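Spike protein P1 (Pseudoalteromonas phage pm2, PDB 2VVE) serves as the receptor-binding spike at the fivefold vertices of the virion, its C-terminal part binding the receptor and its N-terminal part joining the capsid vertex. Local coordinates at residues R88-Y99 against Y224-Y235. Residues are numbered along the deposited sequence; the frame is centred on the assembly and turned at random.
Sequences RVFKEYSARAKY and YDESFTTFIEVY
Arg-96 and Ser-227 meet in loop beyond the edge strand of a jelly-roll-like β-sandwich. Strand 88-91 is an outer strand of its antiparallel sheet and pairs with strand 229-235. A classic β bulge marks the pairing: Phe-90 and Lys-91 both face Val-234. Phe-90 N donates to Val-234 O, and Val-234 N donates a nearly straight bond of 2.8 Å to Lys-91 O. Beyond it, Tyr-93 N bonds Phe-231 O, and a water then links Ala-95 O to Phe-231 N. Ala-97 N reaches Thr-229 O at 2.7 Å.

The Arg-96 side chain can be followed outward. CB lies near Ser-227 O and against Glu-226 CB, 4.0 Å from the latter. CG passes Thr-230 OG1. CD runs between Ser-227 O and Glu-226 OE1. The chain bends at chi3 (56°), and NE reaches Ser-227 O at 2.7 Å, nearly along the C=O axis. CZ lies beside the same oxygen. NE and NH2 grip this one atom side-on, NH2 coming from above the carbonyl plane at 3.0 Å. The two bonds help fix the guanidinium, and Glu-226 CB covers one face of it. NH2 also makes a salt bridge with Asp-143.

Ser-227 is held from several directions. Its N and OG both donate to Ala-97 O, and OG also accepts from Thr-229 N in an ST turn. A chi1 of 70° sets OG between the backbone N and the carbonyl carbon, where it can reach both partners. Tyr-99 OH is hydrogen-bonded to His-221 ND1. Ser-227 CB sits over the centre of the Tyr-99 ring, a CH-pi contact 3.6 Å from the centroid.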
loop_
_atom_site.group_PDB
_atom_site.type_symbol
_atom_site.label_atom_id
_atom_site.label_comp_id
_atom_site.label_asym_id
_atom_site.label_seq_id
_atom_site.Cartn_x
_atom_site.Cartn_y
_atom_site.Cartn_z
ATOM N N ARG A 88 -1.308 -4.307 -30.604
ATOM C CA ARG A 88 -0.880 -5.021 -29.415
ATOM C C ARG A 88 -0.062 -6.223 -29.824
ATOM O O ARG A 88 -0.590 -7.145 -30.441
ATOM C CB ARG A 88 -2.055 -5.454 -28.531
ATOM C CG ARG A 88 -1.599 -6.166 -27.261
ATOM C CD ARG A 88 -2.609 -6.104 -26.125
ATOM N NE ARG A 88 -2.892 -4.736 -25.691
ATOM C CZ ARG A 88 -2.125 -4.021 -24.868
ATOM N NH1 ARG A 88 -2.487 -2.788 -24.549
ATOM N NH2 ARG A 88 -1.002 -4.525 -24.364
ATOM N N VAL A 89 1.226 -6.200 -29.494
ATOM C CA VAL A 89 2.085 -7.361 -29.716
ATOM C C VAL A 89 2.290 -8.060 -28.381
ATOM O O VAL A 89 2.816 -7.467 -27.434
ATOM C CB VAL A 89 3.453 -6.963 -30.331
ATOM C CG1 VAL A 89 4.345 -8.201 -30.511
ATOM C CG2 VAL A 89 3.246 -6.258 -31.663
ATOM N N PHE A 90 1.859 -9.316 -28.310
ATOM C CA PHE A 90 1.934 -10.063 -27.067
ATOM C C PHE A 90 3.319 -10.648 -26.870
ATOM O O PHE A 90 3.918 -10.496 -25.803
ATOM C CB PHE A 90 0.866 -11.148 -27.026
ATOM C CG PHE A 90 -0.535 -10.610 -26.919
ATOM C CD1 PHE A 90 -0.984 -10.052 -25.730
ATOM C CD2 PHE A 90 -1.401 -10.664 -28.011
ATOM C CE1 PHE A 90 -2.272 -9.558 -25.622
ATOM C CE2 PHE A 90 -2.707 -10.171 -27.912
ATOM C CZ PHE A 90 -3.141 -9.614 -26.717
ATOM N N LYS A 91 3.818 -11.316 -27.909
ATOM C CA LYS A 91 5.107 -11.980 -27.866
ATOM C C LYS A 91 5.681 -12.052 -29.269
ATOM O O LYS A 91 4.942 -12.065 -30.271
ATOM C CB LYS A 91 4.966 -13.425 -27.346
ATOM C CG LYS A 91 4.719 -13.590 -25.859
ATOM C CD LYS A 91 5.973 -13.314 -25.024
ATOM C CE LYS A 91 5.638 -13.443 -23.547
ATOM N NZ LYS A 91 6.673 -12.873 -22.628
ATOM N N GLU A 92 7.005 -12.090 -29.333
ATOM C CA GLU A 92 7.702 -12.517 -30.544
ATOM C C GLU A 92 8.630 -13.636 -30.131
ATOM O O GLU A 92 9.376 -13.499 -29.161
ATOM C CB GLU A 92 8.477 -11.366 -31.182
ATOM C CG GLU A 92 7.589 -10.244 -31.681
ATOM C CD GLU A 92 8.371 -9.030 -32.122
ATOM O OE1 GLU A 92 8.957 -9.065 -33.222
ATOM O OE2 GLU A 92 8.387 -8.038 -31.368
ATOM N N TYR A 93 8.562 -14.755 -30.846
ATOM C CA TYR A 93 9.401 -15.900 -30.533
ATOM C C TYR A 93 10.367 -16.200 -31.667
ATOM O O TYR A 93 10.000 -16.125 -32.846
ATOM C CB TYR A 93 8.546 -17.138 -30.278
ATOM C CG TYR A 93 7.621 -17.048 -29.094
ATOM C CD1 TYR A 93 8.108 -17.184 -27.789
ATOM C CD2 TYR A 93 6.247 -16.880 -29.271
ATOM C CE1 TYR A 93 7.247 -17.133 -26.686
ATOM C CE2 TYR A 93 5.381 -16.827 -28.176
ATOM C CZ TYR A 93 5.889 -16.953 -26.892
ATOM O OH TYR A 93 5.040 -16.900 -25.807
ATOM N N SER A 94 11.598 -16.537 -31.302
ATOM C CA SER A 94 12.556 -17.075 -32.256
ATOM C C SER A 94 12.700 -18.587 -32.067
ATOM O O SER A 94 13.100 -19.290 -32.994
ATOM C CB SER A 94 13.914 -16.380 -32.126
ATOM O OG SER A 94 14.455 -16.561 -30.834
ATOM N N ALA A 95 12.360 -19.078 -30.871
ATOM C CA ALA A 95 12.430 -20.506 -30.559
ATOM C C ALA A 95 11.274 -21.266 -31.184
ATOM O O ALA A 95 10.139 -20.789 -31.179
ATOM C CB ALA A 95 12.433 -20.720 -29.060
ATOM N N ARG A 96 11.565 -22.454 -31.705
ATOM C CA ARG A 96 10.521 -23.324 -32.253
ATOM C C ARG A 96 9.506 -23.675 -31.165
ATOM O O ARG A 96 9.885 -23.949 -30.018
ATOM C CB ARG A 96 11.150 -24.598 -32.802
ATOM C CG ARG A 96 12.040 -24.360 -34.032
ATOM C CD ARG A 96 13.130 -25.413 -34.177
ATOM N NE ARG A 96 12.583 -26.767 -34.235
ATOM C CZ ARG A 96 13.307 -27.880 -34.339
ATOM N NH1 ARG A 96 14.640 -27.833 -34.419
ATOM N NH2 ARG A 96 12.693 -29.049 -34.374
ATOM N N ALA A 97 8.227 -23.697 -31.536
ATOM C CA ALA A 97 7.156 -24.007 -30.590
ATOM C C ALA A 97 7.146 -25.510 -30.304
ATOM O O ALA A 97 7.527 -26.311 -31.161
ATOM C CB ALA A 97 5.822 -23.584 -31.158
ATOM N N LYS A 98 6.693 -25.891 -29.113
ATOM C CA LYS A 98 6.619 -27.318 -28.770
ATOM C C LYS A 98 5.351 -28.021 -29.251
ATOM O O LYS A 98 4.280 -27.403 -29.365
ATOM C CB LYS A 98 6.832 -27.539 -27.266
ATOM C CG LYS A 98 8.215 -27.066 -26.819
ATOM C CD LYS A 98 8.424 -27.087 -25.327
ATOM C CE LYS A 98 9.878 -26.725 -25.042
ATOM N NZ LYS A 98 10.258 -26.785 -23.605
ATOM N N TYR A 99 5.487 -29.314 -29.559
ATOM C CA TYR A 99 4.328 -30.183 -29.701
ATOM C C TYR A 99 3.590 -30.282 -28.368
ATOM O O TYR A 99 4.197 -30.590 -27.333
ATOM C CB TYR A 99 4.734 -31.598 -30.111
ATOM C CG TYR A 99 5.447 -31.738 -31.436
ATOM C CD1 TYR A 99 4.743 -31.660 -32.637
ATOM C CD2 TYR A 99 6.816 -32.009 -31.487
ATOM C CE1 TYR A 99 5.393 -31.828 -33.867
ATOM C CE2 TYR A 99 7.479 -32.176 -32.708
ATOM C CZ TYR A 99 6.763 -32.086 -33.891
ATOM O OH TYR A 99 7.391 -32.241 -35.099
ATOM N N TYR A 224 5.993 -32.432 -26.457
ATOM C CA TYR A 224 6.826 -31.463 -25.714
ATOM C C TYR A 224 8.206 -31.188 -26.343
ATOM O O TYR A 224 8.945 -30.320 -25.865
ATOM C CB TYR A 224 6.938 -31.818 -24.212
ATOM C CG TYR A 224 5.611 -31.868 -23.473
ATOM C CD1 TYR A 224 4.773 -30.750 -23.432
ATOM C CD2 TYR A 224 5.202 -33.020 -22.800
ATOM C CE1 TYR A 224 3.571 -30.775 -22.751
ATOM C CE2 TYR A 224 3.986 -33.063 -22.116
ATOM C CZ TYR A 224 3.175 -31.933 -22.104
ATOM O OH TYR A 224 1.976 -31.937 -21.437
ATOM N N ASP A 225 8.547 -31.906 -27.419
ATOM C CA ASP A 225 9.760 -31.603 -28.195
ATOM C C ASP A 225 9.504 -30.380 -29.057
ATOM O O ASP A 225 8.349 -30.017 -29.289
ATOM C CB ASP A 225 10.126 -32.759 -29.139
ATOM C CG ASP A 225 10.813 -33.934 -28.429
ATOM O OD1 ASP A 225 11.189 -33.822 -27.244
ATOM O OD2 ASP A 225 10.960 -34.984 -29.074
ATOM N N GLU A 226 10.573 -29.761 -29.555
ATOM C CA GLU A 226 10.434 -28.644 -30.491
ATOM C C GLU A 226 9.941 -29.134 -31.858
ATOM O O GLU A 226 10.467 -30.099 -32.414
ATOM C CB GLU A 226 11.732 -27.836 -30.587
ATOM C CG GLU A 226 12.014 -27.043 -29.302
ATOM C CD GLU A 226 13.010 -25.897 -29.472
ATOM O OE1 GLU A 226 13.958 -26.017 -30.278
ATOM O OE2 GLU A 226 12.840 -24.870 -28.774
ATOM N N SER A 227 8.892 -28.483 -32.350
ATOM C CA SER A 227 8.234 -28.850 -33.605
ATOM C C SER A 227 8.921 -28.174 -34.784
ATOM O O SER A 227 10.031 -27.666 -34.645
ATOM C CB SER A 227 6.741 -28.496 -33.558
ATOM O OG SER A 227 6.536 -27.095 -33.590
ATOM N N PHE A 228 8.266 -28.198 -35.945
ATOM C CA PHE A 228 8.717 -27.432 -37.098
ATOM C C PHE A 228 7.977 -26.094 -37.211
ATOM O O PHE A 228 8.021 -25.442 -38.248
ATOM C CB PHE A 228 8.507 -28.249 -38.375
ATOM C CG PHE A 228 9.171 -29.587 -38.340
ATOM C CD1 PHE A 228 10.555 -29.697 -38.473
ATOM C CD2 PHE A 228 8.415 -30.743 -38.190
ATOM C CE1 PHE A 228 11.175 -30.955 -38.445
ATOM C CE2 PHE A 228 9.020 -31.996 -38.150
ATOM C CZ PHE A 228 10.410 -32.099 -38.282
ATOM N N THR A 229 7.324 -25.679 -36.128
ATOM C CA THR A 229 6.463 -24.498 -36.135
ATOM C C THR A 229 7.000 -23.447 -35.185
ATOM O O THR A 229 7.340 -23.771 -34.054
ATOM C CB THR A 229 5.020 -24.902 -35.725
ATOM O OG1 THR A 229 4.490 -25.795 -36.720
ATOM C CG2 THR A 229 4.096 -23.680 -35.593
ATOM N N THR A 230 7.082 -22.201 -35.661
ATOM C CA THR A 230 7.513 -21.070 -34.836
ATOM C C THR A 230 6.492 -19.929 -34.872
ATOM O O THR A 230 6.065 -19.487 -35.953
ATOM C CB THR A 230 8.903 -20.531 -35.287
ATOM O OG1 THR A 230 9.870 -21.589 -35.261
ATOM C CG2 THR A 230 9.378 -19.373 -34.377
ATOM N N PHE A 231 6.113 -19.445 -33.691
ATOM C CA PHE A 231 5.215 -18.286 -33.586
ATOM C C PHE A 231 6.019 -16.988 -33.645
ATOM O O PHE A 231 6.336 -16.379 -32.624
ATOM C CB PHE A 231 4.339 -18.350 -32.326
ATOM C CG PHE A 231 3.308 -19.442 -32.366
ATOM C CD1 PHE A 231 1.996 -19.160 -32.716
ATOM C CD2 PHE A 231 3.658 -20.756 -32.076
ATOM C CE1 PHE A 231 1.030 -20.181 -32.771
ATOM C CE2 PHE A 231 2.710 -21.783 -32.130
ATOM C CZ PHE A 231 1.392 -21.495 -32.472
ATOM N N ILE A 232 6.359 -16.584 -34.866
ATOM C CA ILE A 232 7.169 -15.386 -35.112
ATOM C C ILE A 232 6.654 -14.143 -34.347
ATOM O O ILE A 232 7.432 -13.421 -33.696
ATOM C CB ILE A 232 7.262 -15.108 -36.639
ATOM C CG1 ILE A 232 7.963 -16.283 -37.356
ATOM C CG2 ILE A 232 7.948 -13.776 -36.920
ATOM C CD1 ILE A 232 9.411 -16.511 -36.914
ATOM N N GLU A 233 5.343 -13.923 -34.407
ATOM C CA GLU A 233 4.704 -12.816 -33.712
ATOM C C GLU A 233 3.291 -13.224 -33.304
ATOM O O GLU A 233 2.567 -13.798 -34.098
ATOM C CB GLU A 233 4.652 -11.598 -34.640
ATOM C CG GLU A 233 4.232 -10.300 -33.968
ATOM C CD GLU A 233 3.884 -9.208 -34.971
ATOM O OE1 GLU A 233 3.941 -9.461 -36.201
ATOM O OE2 GLU A 233 3.542 -8.097 -34.520
ATOM N N VAL A 234 2.927 -12.967 -32.052
ATOM C CA VAL A 234 1.546 -13.131 -31.595
ATOM C C VAL A 234 1.027 -11.729 -31.260
ATOM O O VAL A 234 1.634 -11.001 -30.457
ATOM C CB VAL A 234 1.426 -14.064 -30.369
ATOM C CG1 VAL A 234 -0.059 -14.240 -29.978
ATOM C CG2 VAL A 234 2.101 -15.429 -30.655
ATOM N N TYR A 235 -0.095 -11.359 -31.871
ATOM C CA TYR A 235 -0.546 -9.960 -31.840
ATOM C C TYR A 235 -2.042 -9.845 -32.068
ATOM O O TYR A 235 -2.725 -10.829 -32.351
ATOM C CB TYR A 235 0.203 -9.149 -32.917
ATOM C CG TYR A 235 -0.130 -9.558 -34.337
ATOM C CD1 TYR A 235 -1.113 -8.878 -35.071
ATOM C CD2 TYR A 235 0.512 -10.642 -34.945
ATOM C CE1 TYR A 235 -1.441 -9.260 -36.365
ATOM C CE2 TYR A 235 0.187 -11.030 -36.248
ATOM C CZ TYR A 235 -0.790 -10.330 -36.949
ATOM O OH TYR A 235 -1.118 -10.714 -38.231
HETATM O O HOH W 1 10.053 -13.229 -34.152
HETATM O O HOH W 2 12.378 -20.763 -35.139
HETATM O O HOH W 3 7.262 -20.513 -31.251
HETATM O O HOH W 4 14.288 -23.366 -31.363
#